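Local structure of response regulator receiver protein (Paraburkholderia phymatum, 5TE9) at residues A[32-37]-A[44-49]; A[56-61]-A[69-74]; A[134-139]-A[146-151]. The protein is probably a phosphorylation-controlled signalling switch of the CheY-like response regulator family, receiving a phosphoryl group on a conserved aspartate. One frame throughout, in Å; residues are numbered along the deposited sequence.

How the contacts relate
The three contacts follow one another along the chain of a CheY-like receiver domain, where helices cover both faces of a five-stranded parallel sheet. Contact 1 packs helix 27-39 on edge strand 46-49. Contact 2, about 15 Å away between centres, packs the next helix, 52-60, against the run into strand 71-76, on the other face. His47 and Phe58 touch between them. Contact 3 lies, centre to centre, about 13 Å from contact 1 and 20 Å from contact 2, where helix 133-142 meets strand 146-152. Phe136 there packs on Phe37 of contact 1, and Phe146 reaches Gly72 of contact 2, joining the C-terminal strand to the domain core.

Contact 1: residues A[32-37]-A[44-49]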
# COMPACT_ATOMS: atom_id res chain seq x y z
N ILE A 32 12.26 2.63 -12.68
CA ILE A 32 10.88 3.00 -12.39
C ILE A 32 10.35 2.26 -11.17
O ILE A 32 9.68 2.84 -10.30
CB ILE A 32 10.00 2.75 -13.63
CG1 ILE A 32 10.34 3.77 -14.71
CG2 ILE A 32 8.52 2.76 -13.27
CD1 ILE A 32 9.93 3.35 -16.10
N THR A 33 10.65 0.97 -11.07
CA THR A 33 10.17 0.20 -9.93
C THR A 33 10.89 0.59 -8.65
O THR A 33 10.25 0.72 -7.59
CB THR A 33 10.32 -1.29 -10.22
OG1 THR A 33 9.63 -1.61 -11.44
CG2 THR A 33 9.75 -2.10 -9.10
N ARG A 34 12.20 0.82 -8.71
CA ARG A 34 12.96 1.21 -7.53
C ARG A 34 12.42 2.51 -6.94
O ARG A 34 12.19 2.61 -5.73
CB ARG A 34 14.45 1.37 -7.88
CG ARG A 34 15.26 0.11 -7.63
CD ARG A 34 16.69 0.22 -8.15
NE ARG A 34 17.42 -1.03 -7.94
CZ ARG A 34 18.56 -1.35 -8.56
NH1 ARG A 34 19.11 -0.51 -9.43
NH2 ARG A 34 19.15 -2.51 -8.30
N GLU A 35 12.22 3.51 -7.80
CA GLU A 35 11.73 4.80 -7.35
C GLU A 35 10.29 4.70 -6.86
O GLU A 35 9.93 5.41 -5.92
CB GLU A 35 11.86 5.82 -8.47
CG GLU A 35 13.29 6.17 -8.77
CD GLU A 35 13.46 6.87 -10.11
OE1 GLU A 35 12.51 7.55 -10.57
OE2 GLU A 35 14.55 6.71 -10.71
N ALA A 36 9.47 3.84 -7.47
CA ALA A 36 8.10 3.65 -7.00
C ALA A 36 8.09 3.10 -5.58
O ALA A 36 7.41 3.64 -4.71
CB ALA A 36 7.35 2.71 -7.95
N PHE A 37 8.84 2.01 -5.34
CA PHE A 37 9.00 1.46 -4.00
C PHE A 37 9.56 2.50 -3.03
O PHE A 37 9.20 2.51 -1.84
CB PHE A 37 9.95 0.26 -4.04
CG PHE A 37 9.30 -1.01 -4.47
CD1 PHE A 37 8.42 -1.03 -5.55
CD2 PHE A 37 9.56 -2.20 -3.81
CE1 PHE A 37 7.82 -2.19 -5.94
CE2 PHE A 37 8.95 -3.37 -4.22
CZ PHE A 37 8.09 -3.36 -5.28
N ASN A 44 8.87 -3.59 1.47
CA ASN A 44 9.23 -4.93 1.02
C ASN A 44 10.59 -4.88 0.33
O ASN A 44 10.73 -4.17 -0.67
CB ASN A 44 8.17 -5.48 0.05
CG ASN A 44 6.83 -5.65 0.71
OD1 ASN A 44 5.99 -4.76 0.67
ND2 ASN A 44 6.62 -6.80 1.32
N PRO A 45 11.60 -5.60 0.83
CA PRO A 45 12.90 -5.63 0.13
C PRO A 45 12.73 -5.97 -1.34
O PRO A 45 12.13 -6.98 -1.68
CB PRO A 45 13.68 -6.73 0.86
CG PRO A 45 13.04 -6.84 2.19
CD PRO A 45 11.60 -6.43 2.04
N LEU A 46 13.22 -5.10 -2.21
CA LEU A 46 13.19 -5.33 -3.65
C LEU A 46 14.56 -5.81 -4.12
O LEU A 46 15.56 -5.10 -3.95
CB LEU A 46 12.80 -4.05 -4.38
CG LEU A 46 12.94 -4.13 -5.90
CD1 LEU A 46 12.05 -5.25 -6.55
CD2 LEU A 46 12.58 -2.77 -6.43
N HIS A 47 14.60 -7.00 -4.70
CA HIS A 47 15.82 -7.56 -5.27
C HIS A 47 15.72 -7.62 -6.79
O HIS A 47 14.64 -7.81 -7.34
CB HIS A 47 16.09 -8.95 -4.73
CG HIS A 47 16.19 -9.02 -3.24
ND1 HIS A 47 17.40 -9.10 -2.58
CD2 HIS A 47 15.24 -9.03 -2.28
CE1 HIS A 47 17.19 -9.17 -1.28
NE2 HIS A 47 15.89 -9.12 -1.07
N VAL A 48 16.86 -7.47 -7.47
CA VAL A 48 16.87 -7.34 -8.92
C VAL A 48 17.88 -8.30 -9.51
O VAL A 48 19.01 -8.41 -9.01
CB VAL A 48 17.18 -5.89 -9.35
CG1 VAL A 48 17.23 -5.78 -10.86
CG2 VAL A 48 16.14 -4.92 -8.75
N ALA A 49 17.46 -9.03 -10.55
CA ALA A 49 18.35 -9.82 -11.39
C ALA A 49 18.17 -9.35 -12.82
O ALA A 49 17.03 -9.17 -13.27
CB ALA A 49 18.06 -11.31 -11.26
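Leu46, on edge strand 46-49, packs against Thr33, Arg34 and Phe37 of helix 27-39, and its side chain can be traced outward as the thread of the contact. At its root, Leu46 CB lies 3.8 Å from CD2 of Phe37. The first torsion sets CG opposite the backbone N (chi1 172°), which directs the branch to the helix. At the tip, Leu46 CD2 sits over one face of the Phe37 ring, 4.2 Å from the centroid and 17° off the ring normal, displaced toward the rim: a CH-pi contact. The same methyl, Leu46 CD2, meets Thr33 CG2 at 3.9 Å and Arg34 CG at 4.1 Å, with the Thr33 and Arg34 side chains each crossing that of Leu46 nearly at a right angle. Thr33 turns its methyl to Leu46, while OG1 is hydrogen-bonded to Val131 O. Beyond Leu46, the extended chain of Arg34 carries its guanidinium to Val48, where Arg34 NH2 lies 3.9 Å from Val48 CG2 in an oblique approach. At the other end, the carbonyl O of Asn44 stands 3.9 Å from CD2 of Phe37, at the ring edge and close to its plane. The axes of 32-37 and 46-49 run nearly antiparallel (174°), as expected within the beta-alpha-beta unit 19-23, 27-39, 46-49. With no hydrogen bond crossing between the segments, their association rests mainly on apolar packing, with the Arg34 guanidinium laid against a valine methyl and the Asn44 carbonyl at the Phe37 edge; Thr33 OG1 and the Asn44 amide bond elsewhere, the latter to Ile18 O and to Val150 N of the second subunit.

Contact 2: residues A[56-61]-A[69-74]; sequences MEFLRR and PRPGLI
Leu59 and Ile74 reach toward each other tip to tip, CD2 of the former standing 3.9 Å from CD1 of the latter. Pro71 comes at the same leucine methyl from another direction: its side chain is turned about a right angle to that of Leu59, and Pro71 CG approaches Leu59 CD2 to 3.7 Å. The Phe58 ring, placed by a CG opposite the backbone N (chi1 -162°), crosses the Pro69 side chain obliquely, with Phe58 CE2 3.5 Å from Pro69 O and Phe58 CZ 3.8 Å from Pro69 CD; Pro71 CD stands more distantly at the ring edge, near its plane. Between the backbones a water donates to both Phe58 O and Pro69 O, the latter at 2.8 Å, tying the last turn of the helix to the incoming chain. This is the helix-to-strand half of a beta-alpha-beta crossover from strand 46-49 through helix 52-60 to strand 71-76, past the intervening strand 19-23. Strand 71-76 leads to Asp77, the predicted phosphorylation site. Helix 52-60 ends in a Schellman motif, with Arg61 at positive phi (58°). From there the Arg61 guanidinium lies with one face over the Arg70 CG methylene, Arg61 NH1 being 3.4 Å from Arg70 CG. The Arg70 guanidinium stands off, its plane turned 80° from that of Arg61, with Arg61 NH2 5.4 Å from Arg70 NH1.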
# COMPACT_ATOMS: atom_id res chain seq x y z
N MET A 56 18.12 -17.51 -11.63
CA MET A 56 18.23 -18.85 -11.06
C MET A 56 19.32 -18.92 -9.99
O MET A 56 19.20 -19.69 -9.04
CB MET A 56 18.50 -19.87 -12.16
CG MET A 56 17.42 -19.87 -13.22
SD MET A 56 15.77 -20.00 -12.49
CE MET A 56 15.89 -21.61 -11.70
N GLU A 57 20.38 -18.13 -10.13
CA GLU A 57 21.39 -18.06 -9.07
C GLU A 57 20.77 -17.55 -7.77
O GLU A 57 21.11 -18.02 -6.68
CB GLU A 57 22.53 -17.15 -9.51
CG GLU A 57 23.85 -17.86 -9.73
CD GLU A 57 24.87 -16.99 -10.44
OE1 GLU A 57 24.71 -15.75 -10.46
OE2 GLU A 57 25.84 -17.55 -11.00
N PHE A 58 19.86 -16.58 -7.88
CA PHE A 58 19.16 -16.05 -6.72
C PHE A 58 18.24 -17.09 -6.09
O PHE A 58 18.34 -17.38 -4.90
CB PHE A 58 18.35 -14.83 -7.14
CG PHE A 58 17.95 -13.95 -5.99
CD1 PHE A 58 18.82 -12.99 -5.51
CD2 PHE A 58 16.71 -14.09 -5.40
CE1 PHE A 58 18.44 -12.17 -4.45
CE2 PHE A 58 16.32 -13.28 -4.35
CZ PHE A 58 17.19 -12.32 -3.87
N LEU A 59 17.34 -17.67 -6.89
CA LEU A 59 16.40 -18.65 -6.37
C LEU A 59 17.12 -19.82 -5.71
O LEU A 59 16.83 -20.18 -4.56
CB LEU A 59 15.48 -19.12 -7.50
CG LEU A 59 14.68 -17.93 -8.03
CD1 LEU A 59 13.90 -18.31 -9.26
CD2 LEU A 59 13.76 -17.37 -6.93
N ARG A 60 18.08 -20.41 -6.42
CA ARG A 60 18.81 -21.54 -5.87
C ARG A 60 19.77 -21.11 -4.77
O ARG A 60 20.30 -21.97 -4.06
CB ARG A 60 19.56 -22.27 -6.99
CG ARG A 60 18.67 -22.60 -8.18
CD ARG A 60 19.44 -23.31 -9.27
NE ARG A 60 18.62 -23.60 -10.45
CZ ARG A 60 17.72 -24.58 -10.52
NH1 ARG A 60 17.51 -25.36 -9.48
NH2 ARG A 60 17.02 -24.76 -11.64
N ARG A 61 19.99 -19.80 -4.61
CA ARG A 61 20.86 -19.26 -3.57
C ARG A 61 22.27 -19.84 -3.70
O ARG A 61 22.82 -20.41 -2.76
CB ARG A 61 20.25 -19.48 -2.18
CG ARG A 61 18.81 -18.94 -2.11
CD ARG A 61 18.15 -19.03 -0.74
NE ARG A 61 17.76 -20.39 -0.41
CZ ARG A 61 17.03 -20.71 0.66
NH1 ARG A 61 16.62 -19.75 1.47
NH2 ARG A 61 16.71 -21.97 0.90
N PRO A 69 17.57 -14.20 0.23
CA PRO A 69 16.33 -14.64 0.86
C PRO A 69 15.38 -15.19 -0.19
O PRO A 69 15.37 -14.74 -1.34
CB PRO A 69 15.76 -13.34 1.47
CG PRO A 69 16.66 -12.22 0.97
CD PRO A 69 17.54 -12.77 -0.10
N ARG A 70 14.61 -16.20 0.20
CA ARG A 70 13.53 -16.67 -0.66
C ARG A 70 12.59 -15.51 -0.96
O ARG A 70 12.15 -14.83 -0.03
CB ARG A 70 12.73 -17.78 0.02
CG ARG A 70 13.50 -19.05 0.28
CD ARG A 70 12.57 -20.11 0.86
NE ARG A 70 11.28 -20.15 0.18
CZ ARG A 70 11.08 -20.65 -1.04
NH1 ARG A 70 12.09 -21.14 -1.74
NH2 ARG A 70 9.85 -20.64 -1.56
N PRO A 71 12.28 -15.24 -2.22
CA PRO A 71 11.26 -14.25 -2.52
C PRO A 71 9.86 -14.80 -2.28
O PRO A 71 9.64 -16.02 -2.32
CB PRO A 71 11.47 -13.95 -4.01
CG PRO A 71 12.01 -15.22 -4.54
CD PRO A 71 12.87 -15.82 -3.44
N GLY A 72 8.93 -13.89 -1.98
CA GLY A 72 7.53 -14.22 -1.82
C GLY A 72 6.77 -13.79 -3.06
O GLY A 72 5.62 -14.18 -3.27
N LEU A 73 7.43 -13.01 -3.91
CA LEU A 73 6.88 -12.63 -5.19
C LEU A 73 8.02 -12.49 -6.19
O LEU A 73 9.04 -11.87 -5.89
CB LEU A 73 6.09 -11.31 -5.10
CG LEU A 73 5.64 -10.79 -6.46
CD1 LEU A 73 4.61 -11.75 -7.16
CD2 LEU A 73 5.06 -9.38 -6.33
N ILE A 74 7.83 -13.08 -7.37
CA ILE A 74 8.76 -12.97 -8.49
C ILE A 74 8.05 -12.23 -9.61
O ILE A 74 6.95 -12.62 -10.01
CB ILE A 74 9.22 -14.36 -8.99
CG1 ILE A 74 9.92 -15.14 -7.88
CG2 ILE A 74 10.14 -14.19 -10.21
CD1 ILE A 74 10.19 -16.59 -8.24
O HOH W 1 15.86 -17.07 -2.81

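Contact 3: residues A[134-139]-A[146-151]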
# COMPACT_ATOMS: atom_id res chain seq x y z
N THR A 134 1.33 2.23 -9.37
CA THR A 134 -0.02 1.86 -9.77
C THR A 134 -0.10 0.41 -10.23
O THR A 134 -0.92 -0.37 -9.73
CB THR A 134 -0.51 2.79 -10.88
OG1 THR A 134 -0.73 4.09 -10.35
CG2 THR A 134 -1.81 2.28 -11.43
N ARG A 135 0.76 0.02 -11.18
CA ARG A 135 0.73 -1.35 -11.67
C ARG A 135 1.04 -2.31 -10.53
O ARG A 135 0.40 -3.36 -10.41
CB ARG A 135 1.71 -1.53 -12.84
N PHE A 136 1.98 -1.96 -9.66
CA PHE A 136 2.28 -2.85 -8.55
C PHE A 136 1.07 -3.00 -7.63
O PHE A 136 0.84 -4.08 -7.08
CB PHE A 136 3.47 -2.35 -7.76
CG PHE A 136 3.82 -3.21 -6.59
CD1 PHE A 136 4.55 -4.38 -6.76
CD2 PHE A 136 3.41 -2.88 -5.31
CE1 PHE A 136 4.89 -5.19 -5.68
CE2 PHE A 136 3.74 -3.68 -4.24
CZ PHE A 136 4.49 -4.83 -4.42
N VAL A 137 0.30 -1.93 -7.47
CA VAL A 137 -0.91 -2.05 -6.67
C VAL A 137 -1.88 -3.02 -7.33
O VAL A 137 -2.48 -3.86 -6.66
CB VAL A 137 -1.53 -0.66 -6.42
CG1 VAL A 137 -3.00 -0.77 -6.07
CG2 VAL A 137 -0.76 0.06 -5.31
N GLU A 138 -1.98 -2.98 -8.66
CA GLU A 138 -2.85 -3.92 -9.36
C GLU A 138 -2.34 -5.35 -9.22
O GLU A 138 -3.13 -6.28 -9.04
CB GLU A 138 -2.99 -3.53 -10.82
CG GLU A 138 -4.19 -2.61 -11.05
CD GLU A 138 -5.54 -3.28 -10.71
OE1 GLU A 138 -5.76 -4.45 -11.10
OE2 GLU A 138 -6.38 -2.64 -10.04
N VAL A 139 -1.02 -5.56 -9.26
CA VAL A 139 -0.49 -6.89 -8.99
C VAL A 139 -1.01 -7.40 -7.66
O VAL A 139 -1.56 -8.50 -7.55
CB VAL A 139 1.05 -6.88 -9.00
CG1 VAL A 139 1.59 -8.21 -8.51
CG2 VAL A 139 1.56 -6.61 -10.39
N PHE A 146 -2.25 -11.73 -1.13
CA PHE A 146 -1.47 -10.53 -0.86
C PHE A 146 -2.36 -9.39 -0.39
O PHE A 146 -3.45 -9.18 -0.93
CB PHE A 146 -0.70 -10.07 -2.10
CG PHE A 146 0.49 -10.90 -2.43
CD1 PHE A 146 0.90 -11.92 -1.59
CD2 PHE A 146 1.21 -10.66 -3.59
CE1 PHE A 146 2.00 -12.68 -1.91
CE2 PHE A 146 2.31 -11.42 -3.92
CZ PHE A 146 2.71 -12.44 -3.08
N TRP A 147 -1.88 -8.62 0.59
CA TRP A 147 -2.64 -7.51 1.14
C TRP A 147 -1.72 -6.34 1.43
O TRP A 147 -0.54 -6.53 1.75
CB TRP A 147 -3.36 -7.89 2.43
CG TRP A 147 -4.30 -9.02 2.29
CD1 TRP A 147 -3.99 -10.35 2.24
CD2 TRP A 147 -5.72 -8.93 2.20
NE1 TRP A 147 -5.13 -11.09 2.11
CE2 TRP A 147 -6.21 -10.25 2.08
CE3 TRP A 147 -6.62 -7.86 2.19
CZ2 TRP A 147 -7.56 -10.53 1.96
CZ3 TRP A 147 -7.96 -8.14 2.07
CH2 TRP A 147 -8.42 -9.46 1.96
N PHE A 148 -2.26 -5.13 1.32
CA PHE A 148 -1.57 -3.93 1.77
C PHE A 148 -1.86 -3.66 3.24
O PHE A 148 -3.01 -3.75 3.69
CB PHE A 148 -1.98 -2.72 0.95
CG PHE A 148 -1.31 -2.63 -0.37
CD1 PHE A 148 0.07 -2.53 -0.45
CD2 PHE A 148 -2.06 -2.62 -1.54
CE1 PHE A 148 0.69 -2.43 -1.67
CE2 PHE A 148 -1.43 -2.52 -2.76
CZ PHE A 148 -0.06 -2.43 -2.83
N GLY A 149 -0.83 -3.27 3.98
CA GLY A 149 -1.04 -2.76 5.31
C GLY A 149 -0.18 -1.55 5.59
O GLY A 149 0.96 -1.48 5.16
N VAL A 150 -0.71 -0.58 6.33
CA VAL A 150 0.08 0.56 6.77
C VAL A 150 0.67 0.24 8.12
O VAL A 150 -0.05 -0.08 9.07
CB VAL A 150 -0.78 1.83 6.83
CG1 VAL A 150 0.05 3.00 7.26
CG2 VAL A 150 -1.42 2.09 5.46
N VAL A 151 1.99 0.30 8.23
CA VAL A 151 2.68 -0.03 9.46
C VAL A 151 3.37 1.21 10.03
O VAL A 151 4.01 1.98 9.30
CB VAL A 151 3.69 -1.17 9.25
CG1 VAL A 151 4.68 -0.80 8.17
CG2 VAL A 151 4.39 -1.48 10.55
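Val137 and Phe148 make the closest approach between helix 133-142 and strand 146-152: Val137 CG2 lies 3.6 Å from CZ and 3.7 Å from CE2 of Phe148. The two side chains meet at about a right angle. The ring also runs its edge up to the helix backbone, with Val137 CA in the ring plane and 4.0 Å from Phe148 CZ, so the aromatic group reaches the helix surface itself rather than stopping at the side-chain tips. At the neighbouring ring atom, Phe148 CE1 meets Phe136 CE2 at 4.2 Å, obliquely and more loosely. No hydrogen bond links the segments; this first shell is entirely apolar, and all three residues are buried.

The torsions of the two phenylalanines place their rings. Phe148 directs CG away from its own carbonyl carbon (chi1 -79°), pointing the ring at the helix, while Phe136 has CG opposite its backbone N (chi1 179°), which carries its ring to the flank of Phe148. In the next shell, the helix that displays Phe136 and Val137 is held near its start by a hydrogen bond from Arg135 N to Asp132 OD2. Leu42 and Val131 pack on Phe136, and Phe37 meets its ring edge-to-face. The second subunit adds to the shell: its Tyr40 packs on both Val137 and Phe148, and its Val150 on Phe136.

Strand 146-152 is not among the five strands of the parallel receiver sheet. It pairs in antiparallel fashion with a strand of the second subunit, so that its sheet continues across the interface. Helix 133-142 thus lies between two layers: through Arg135 and Val139 it touches Ile127 of strand 126-128, at the edge of the parallel sheet, and through Phe136 and Val137 it receives the strand that joins the subunits.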